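Local coordinates for uncharacterized protein MJ0690 (Methanocaldococcus jannaschii, PDB 3K32) that is of unknown function but is predicted to be a subunit of a tRNA methyltransferase, and belongs to a family of the HUP clan, at residues B[121-124]-B[125-129]; B[142-145]-B[146-149]. One frame throughout, in Å; residues are numbered along the deposited sequence.

In the fold
Interaction 1 comes first along the chain, within helix 120-130. Interaction 2 follows at the start of helix 143-153. Their centres lie 28 Å apart, and their nearest atoms stay about 16 Å from each other, so the two do not touch. The short strand 133-135, an outermost strand of the five-stranded parallel sheet, runs between them in sequence. Strand 104-106, helix 120-130 and strand 133-135 form a beta-alpha-beta unit of the HUP-like core. Both contacts reach the second subunit. Glu127 of interaction 1 packs against Lys144 of the second subunit, so side chains of the two helices come together across the subunit boundary.

Interaction 1 (B[121-124]-B[125-129]); sequences SEIQ and SLEMR
Ser125 N donates to Ser121 O at 3.2 Å, the first of five consecutive i to i+4 backbone bonds from residues 121-129 in alpha helix 120-130. This helix links strands 104-106 and 133-135 in a beta-alpha-beta unit. Next, Leu126 N bonds to Glu122 O and Glu127 N to Ile123 O, each at 3.0 Å. Met128, modelled as selenomethionine, gives its N to Gln124 O in a more bent bond, with an angle of 149° at the hydrogen. Arg129 N bonds to Ser125 O.

Ile123 and Glu127 point the same way, one turn apart. Ile123 CG2 meets Glu127 CG at 4.2 Å. The Glu127 chain runs on extended beyond CG to its carboxylate. OE2 accepts from the backbone N of Tyr134 and forms a salt bridge with Arg111 of the second subunit. These partners would probably favour a charged carboxylate. Glu122 turns to another side of the helix, where OE2 forms a salt bridge with Lys92 and OE1 accepts from Ser119 N. Arg129 NH2 is held by a salt bridge to Glu96.

Ser125 OG stands anti to its own N (chi1 180°), facing the next turn. There Arg129 NE donates to it at 2.8 Å, with OG only 9° out of the guanidinium plane.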
ATOM      1  N   SER B 121      -8.486   6.915  10.503  1.00 32.31           N
ATOM      2  CA  SER B 121      -9.351   8.008  10.895  1.00 36.13           C
ATOM      3  C   SER B 121      -8.668   9.361  10.634  1.00 33.03           C
ATOM      4  O   SER B 121      -9.308  10.319  10.232  1.00 35.42           O
ATOM      5  CB  SER B 121      -9.801   7.848  12.355  1.00 27.13           C
ATOM      6  OG  SER B 121      -9.235   8.847  13.161  1.00 30.41           O
ATOM      7  N   GLU B 122      -7.364   9.438  10.839  1.00 38.68           N
ATOM      8  CA  GLU B 122      -6.670  10.675  10.517  1.00 38.87           C
ATOM      9  C   GLU B 122      -6.712  10.908   9.025  1.00 34.43           C
ATOM     10  O   GLU B 122      -6.877  12.044   8.577  1.00 28.19           O
ATOM     11  CB  GLU B 122      -5.227  10.653  11.006  1.00 32.67           C
ATOM     12  CG  GLU B 122      -5.132  10.693  12.500  1.00 40.80           C
ATOM     13  CD  GLU B 122      -3.723  10.448  12.997  1.00 51.97           C
ATOM     14  OE1 GLU B 122      -3.028   9.554  12.448  1.00 55.30           O
ATOM     15  OE2 GLU B 122      -3.324  11.154  13.944  1.00 44.01           O
ATOM     16  N   ILE B 123      -6.562   9.829   8.258  1.00 29.24           N
ATOM     17  CA  ILE B 123      -6.626   9.947   6.808  1.00 30.16           C
ATOM     18  C   ILE B 123      -7.985  10.419   6.320  1.00 33.26           C
ATOM     19  O   ILE B 123      -8.061  11.303   5.476  1.00 44.21           O
ATOM     20  CB  ILE B 123      -6.235   8.647   6.089  1.00 29.53           C
ATOM     21  CG1 ILE B 123      -4.727   8.455   6.175  1.00 27.96           C
ATOM     22  CG2 ILE B 123      -6.671   8.689   4.611  1.00 19.69           C
ATOM     23  CD1 ILE B 123      -4.261   7.124   5.724  1.00 29.94           C
ATOM     24  N   GLN B 124      -9.059   9.847   6.848  1.00 31.72           N
ATOM     25  CA  GLN B 124     -10.376  10.191   6.332  1.00 35.06           C
ATOM     26  C   GLN B 124     -10.657  11.644   6.609  1.00 35.09           C
ATOM     27  O   GLN B 124     -11.230  12.337   5.776  1.00 34.28           O
ATOM     28  CB  GLN B 124     -11.470   9.296   6.912  1.00 36.64           C
ATOM     29  CG  GLN B 124     -11.465   7.884   6.345  1.00 47.65           C
ATOM     30  CD  GLN B 124     -11.612   7.844   4.818  1.00 65.66           C
ATOM     31  OE1 GLN B 124     -11.440   6.792   4.195  1.00 62.64           O
ATOM     32  NE2 GLN B 124     -11.937   8.990   4.215  1.00 76.34           N
ATOM     33  N   SER B 125     -10.214  12.095   7.781  1.00 35.23           N
ATOM     34  CA  SER B 125     -10.381  13.476   8.208  1.00 31.17           C
ATOM     35  C   SER B 125      -9.630  14.412   7.271  1.00 34.34           C
ATOM     36  O   SER B 125     -10.195  15.382   6.764  1.00 37.58           O
ATOM     37  CB  SER B 125      -9.873  13.659   9.642  1.00 32.52           C
ATOM     38  OG  SER B 125     -10.016  15.002  10.078  1.00 36.76           O
ATOM     39  N   LEU B 126      -8.354  14.106   7.052  1.00 24.18           N
ATOM     40  CA  LEU B 126      -7.493  14.882   6.171  1.00 26.13           C
ATOM     41  C   LEU B 126      -8.087  15.025   4.767  1.00 27.43           C
ATOM     42  O   LEU B 126      -8.108  16.115   4.198  1.00 33.45           O
ATOM     43  CB  LEU B 126      -6.105  14.229   6.105  1.00 28.74           C
ATOM     44  CG  LEU B 126      -4.920  15.020   5.551  1.00 38.34           C
ATOM     45  CD1 LEU B 126      -4.905  14.970   4.046  1.00 49.01           C
ATOM     46  CD2 LEU B 126      -4.948  16.464   6.044  1.00 40.75           C
ATOM     47  N   GLU B 127      -8.585  13.931   4.214  1.00 22.79           N
ATOM     48  CA  GLU B 127      -9.144  13.972   2.870  1.00 29.80           C
ATOM     49  C   GLU B 127     -10.463  14.745   2.783  1.00 32.79           C
ATOM     50  O   GLU B 127     -10.737  15.423   1.795  1.00 31.62           O
ATOM     51  CB  GLU B 127      -9.351  12.565   2.334  1.00 19.45           C
ATOM     52  CG  GLU B 127      -8.093  11.773   2.185  1.00 19.96           C
ATOM     53  CD  GLU B 127      -8.298  10.640   1.212  1.00 35.74           C
ATOM     54  OE1 GLU B 127      -9.473  10.324   0.956  1.00 48.03           O
ATOM     55  OE2 GLU B 127      -7.311  10.081   0.688  1.00 39.05           O
HETATM   56  N   MSE B 128     -11.286  14.633   3.812  1.00 32.98           N
HETATM   57  CA  MSE B 128     -12.578  15.291   3.781  1.00 27.83           C
HETATM   58  C   MSE B 128     -12.483  16.781   4.095  1.00 30.25           C
HETATM   59  O   MSE B 128     -13.221  17.585   3.530  1.00 37.23           O
HETATM   60  CB  MSE B 128     -13.562  14.608   4.728  1.00 28.39           C
HETATM   61  CG  MSE B 128     -14.864  15.386   4.878  1.00 42.93           C
HETATM   62 SE   MSE B 128     -16.093  14.562   6.125  0.60132.18          SE
HETATM   63  CE  MSE B 128     -16.195  12.795   5.284  1.00 68.57           C
ATOM     64  N   ARG B 129     -11.573  17.142   4.996  1.00 27.55           N
ATOM     65  CA  ARG B 129     -11.428  18.526   5.416  1.00 28.48           C
ATOM     66  C   ARG B 129     -10.746  19.346   4.339  1.00 34.76           C
ATOM     67  O   ARG B 129     -11.029  20.533   4.166  1.00 38.23           O
ATOM     68  CB  ARG B 129     -10.624  18.621   6.711  1.00 27.66           C
ATOM     69  CG  ARG B 129     -11.397  18.220   7.969  1.00 29.77           C
ATOM     70  CD  ARG B 129     -10.566  18.440   9.238  1.00 21.94           C
ATOM     71  NE  ARG B 129      -9.353  17.628   9.245  1.00 32.23           N
ATOM     72  CZ  ARG B 129      -8.125  18.110   9.067  1.00 34.39           C
ATOM     73  NH1 ARG B 129      -7.935  19.407   8.878  1.00 33.38           N
ATOM     74  NH2 ARG B 129      -7.083  17.297   9.076  1.00 31.84           N
TER

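Interaction 2 (B[142-145]-B[146-149]); sequences GYKT and LRHL
The first turns of helix 143-153 carry this contact, and Leu146 N donates to Gly142 O at 2.9 Å in a nearly straight bond. Arg147 N bonds to Tyr143 O, His148 N to Lys144 O and Leu149 N to Thr145 O in the same i to i+4 pattern.

Arg147 folds back along the helix surface, its chain bent at chi2 and chi3. NH2 reaches the edge of the Tyr143 ring, 3.8 Å from CE1. The ring and guanidinium planes stand 82° apart, so they are not laid face to face. NH2 also lies 3.7 Å from Lys144 CG, and Lys144 CA lies over one guanidinium face, shifted toward its rim. The like charges keep some distance, with Lys144 NZ 5.8 Å from Arg147 NH2.

Helix 143-153 comes after strand 133-135, an outermost strand of the parallel sheet. Its buried side rests on helix 17-28, with Leu146 against Asp18 and Leu149 against Leu21. Asp112 OD2 accepts from Tyr143 N near the start of the helix.

Thr145 and Leu149 lie side by side, CG2 to CD1 at 4.1 Å, and both pack on Tyr31 of the second subunit. With OG1 anti to the carbonyl carbon (chi1 -52°), Thr145 turns CG2 to Leu149, while OG1 accepts from Gln133 NE2 of the second subunit.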
ATOM      1  N   GLY B 142       5.629  -4.921   2.704  1.00 32.02           N
ATOM      2  CA  GLY B 142       6.423  -5.086   3.902  1.00 28.25           C
ATOM      3  C   GLY B 142       7.916  -5.020   3.667  1.00 32.62           C
ATOM      4  O   GLY B 142       8.402  -5.137   2.530  1.00 20.26           O
ATOM      5  N   TYR B 143       8.638  -4.840   4.770  1.00 32.08           N
ATOM      6  CA  TYR B 143      10.092  -4.816   4.776  1.00 25.99           C
ATOM      7  C   TYR B 143      10.732  -5.693   3.699  1.00 28.31           C
ATOM      8  O   TYR B 143      11.415  -5.188   2.805  1.00 33.27           O
ATOM      9  CB  TYR B 143      10.619  -5.231   6.143  1.00 33.21           C
ATOM     10  CG  TYR B 143      12.097  -4.996   6.295  1.00 42.76           C
ATOM     11  CD1 TYR B 143      13.021  -6.015   6.043  1.00 42.86           C
ATOM     12  CD2 TYR B 143      12.572  -3.749   6.681  1.00 41.30           C
ATOM     13  CE1 TYR B 143      14.376  -5.790   6.172  1.00 39.01           C
ATOM     14  CE2 TYR B 143      13.912  -3.521   6.822  1.00 46.98           C
ATOM     15  CZ  TYR B 143      14.814  -4.535   6.562  1.00 41.76           C
ATOM     16  OH  TYR B 143      16.156  -4.272   6.705  1.00 43.18           O
ATOM     17  N   LYS B 144      10.525  -7.003   3.785  1.00 33.90           N
ATOM     18  CA  LYS B 144      11.186  -7.914   2.857  1.00 39.77           C
ATOM     19  C   LYS B 144      10.795  -7.645   1.403  1.00 39.21           C
ATOM     20  O   LYS B 144      11.643  -7.629   0.530  1.00 42.26           O
ATOM     21  CB  LYS B 144      10.947  -9.379   3.236  1.00 41.09           C
ATOM     22  CG  LYS B 144      11.710  -9.823   4.471  1.00 48.39           C
ATOM     23  CD  LYS B 144      10.785  -9.947   5.672  1.00 62.28           C
ATOM     24  CE  LYS B 144       9.998 -11.254   5.642  1.00 68.46           C
ATOM     25  NZ  LYS B 144      10.874 -12.423   5.928  1.00 74.40           N
ATOM     26  N   THR B 145       9.518  -7.412   1.146  1.00 36.91           N
ATOM     27  CA  THR B 145       9.085  -7.125  -0.216  1.00 40.69           C
ATOM     28  C   THR B 145       9.757  -5.869  -0.805  1.00 40.87           C
ATOM     29  O   THR B 145      10.177  -5.859  -1.969  1.00 41.40           O
ATOM     30  CB  THR B 145       7.555  -7.005  -0.302  1.00 28.87           C
ATOM     31  OG1 THR B 145       6.963  -8.163   0.296  1.00 28.53           O
ATOM     32  CG2 THR B 145       7.124  -6.910  -1.744  1.00 13.07           C
ATOM     33  N   LEU B 146       9.847  -4.821   0.010  1.00 27.95           N
ATOM     34  CA  LEU B 146      10.516  -3.579  -0.363  1.00 26.02           C
ATOM     35  C   LEU B 146      12.004  -3.783  -0.587  1.00 36.21           C
ATOM     36  O   LEU B 146      12.591  -3.184  -1.498  1.00 41.78           O
ATOM     37  CB  LEU B 146      10.323  -2.511   0.719  1.00 24.44           C
ATOM     38  CG  LEU B 146       9.197  -1.468   0.651  1.00 31.12           C
ATOM     39  CD1 LEU B 146       8.035  -1.880  -0.234  1.00 28.16           C
ATOM     40  CD2 LEU B 146       8.706  -1.105   2.057  1.00 22.99           C
ATOM     41  N   ARG B 147      12.627  -4.607   0.252  1.00 33.85           N
ATOM     42  CA  ARG B 147      14.053  -4.853   0.092  1.00 35.87           C
ATOM     43  C   ARG B 147      14.264  -5.470  -1.290  1.00 34.76           C
ATOM     44  O   ARG B 147      15.156  -5.066  -2.032  1.00 32.92           O
ATOM     45  CB  ARG B 147      14.587  -5.773   1.184  1.00 44.00           C
ATOM     46  CG  ARG B 147      16.088  -5.721   1.337  1.00 55.25           C
ATOM     47  CD  ARG B 147      16.696  -7.079   1.662  1.00 67.54           C
ATOM     48  NE  ARG B 147      16.327  -7.587   2.981  1.00 75.52           N
ATOM     49  CZ  ARG B 147      15.613  -8.691   3.187  1.00 82.51           C
ATOM     50  NH1 ARG B 147      15.175  -9.411   2.159  1.00 79.50           N
ATOM     51  NH2 ARG B 147      15.336  -9.079   4.425  1.00 89.02           N
ATOM     52  N   HIS B 148      13.404  -6.419  -1.650  1.00 36.07           N
ATOM     53  CA  HIS B 148      13.513  -7.083  -2.945  1.00 42.97           C
ATOM     54  C   HIS B 148      13.265  -6.153  -4.120  1.00 36.23           C
ATOM     55  O   HIS B 148      13.965  -6.228  -5.127  1.00 38.37           O
ATOM     56  CB  HIS B 148      12.566  -8.281  -3.040  1.00 42.24           C
ATOM     57  CG  HIS B 148      12.296  -8.723  -4.447  1.00 38.59           C
ATOM     58  ND1 HIS B 148      11.192  -8.299  -5.156  1.00 36.26           N
ATOM     59  CD2 HIS B 148      12.987  -9.539  -5.275  1.00 44.78           C
ATOM     60  CE1 HIS B 148      11.208  -8.848  -6.359  1.00 42.95           C
ATOM     61  NE2 HIS B 148      12.285  -9.606  -6.459  1.00 45.61           N
ATOM     62  N   LEU B 149      12.253  -5.298  -3.997  1.00 29.96           N
ATOM     63  CA  LEU B 149      11.903  -4.370  -5.067  1.00 27.96           C
ATOM     64  C   LEU B 149      12.998  -3.333  -5.314  1.00 32.53           C
ATOM     65  O   LEU B 149      13.330  -3.025  -6.462  1.00 28.70           O
ATOM     66  CB  LEU B 149      10.566  -3.683  -4.769  1.00 31.43           C
ATOM     67  CG  LEU B 149       9.284  -4.509  -4.971  1.00 36.62           C
ATOM     68  CD1 LEU B 149       8.102  -3.856  -4.282  1.00 36.56           C
ATOM     69  CD2 LEU B 149       8.974  -4.735  -6.441  1.00 26.16           C
TER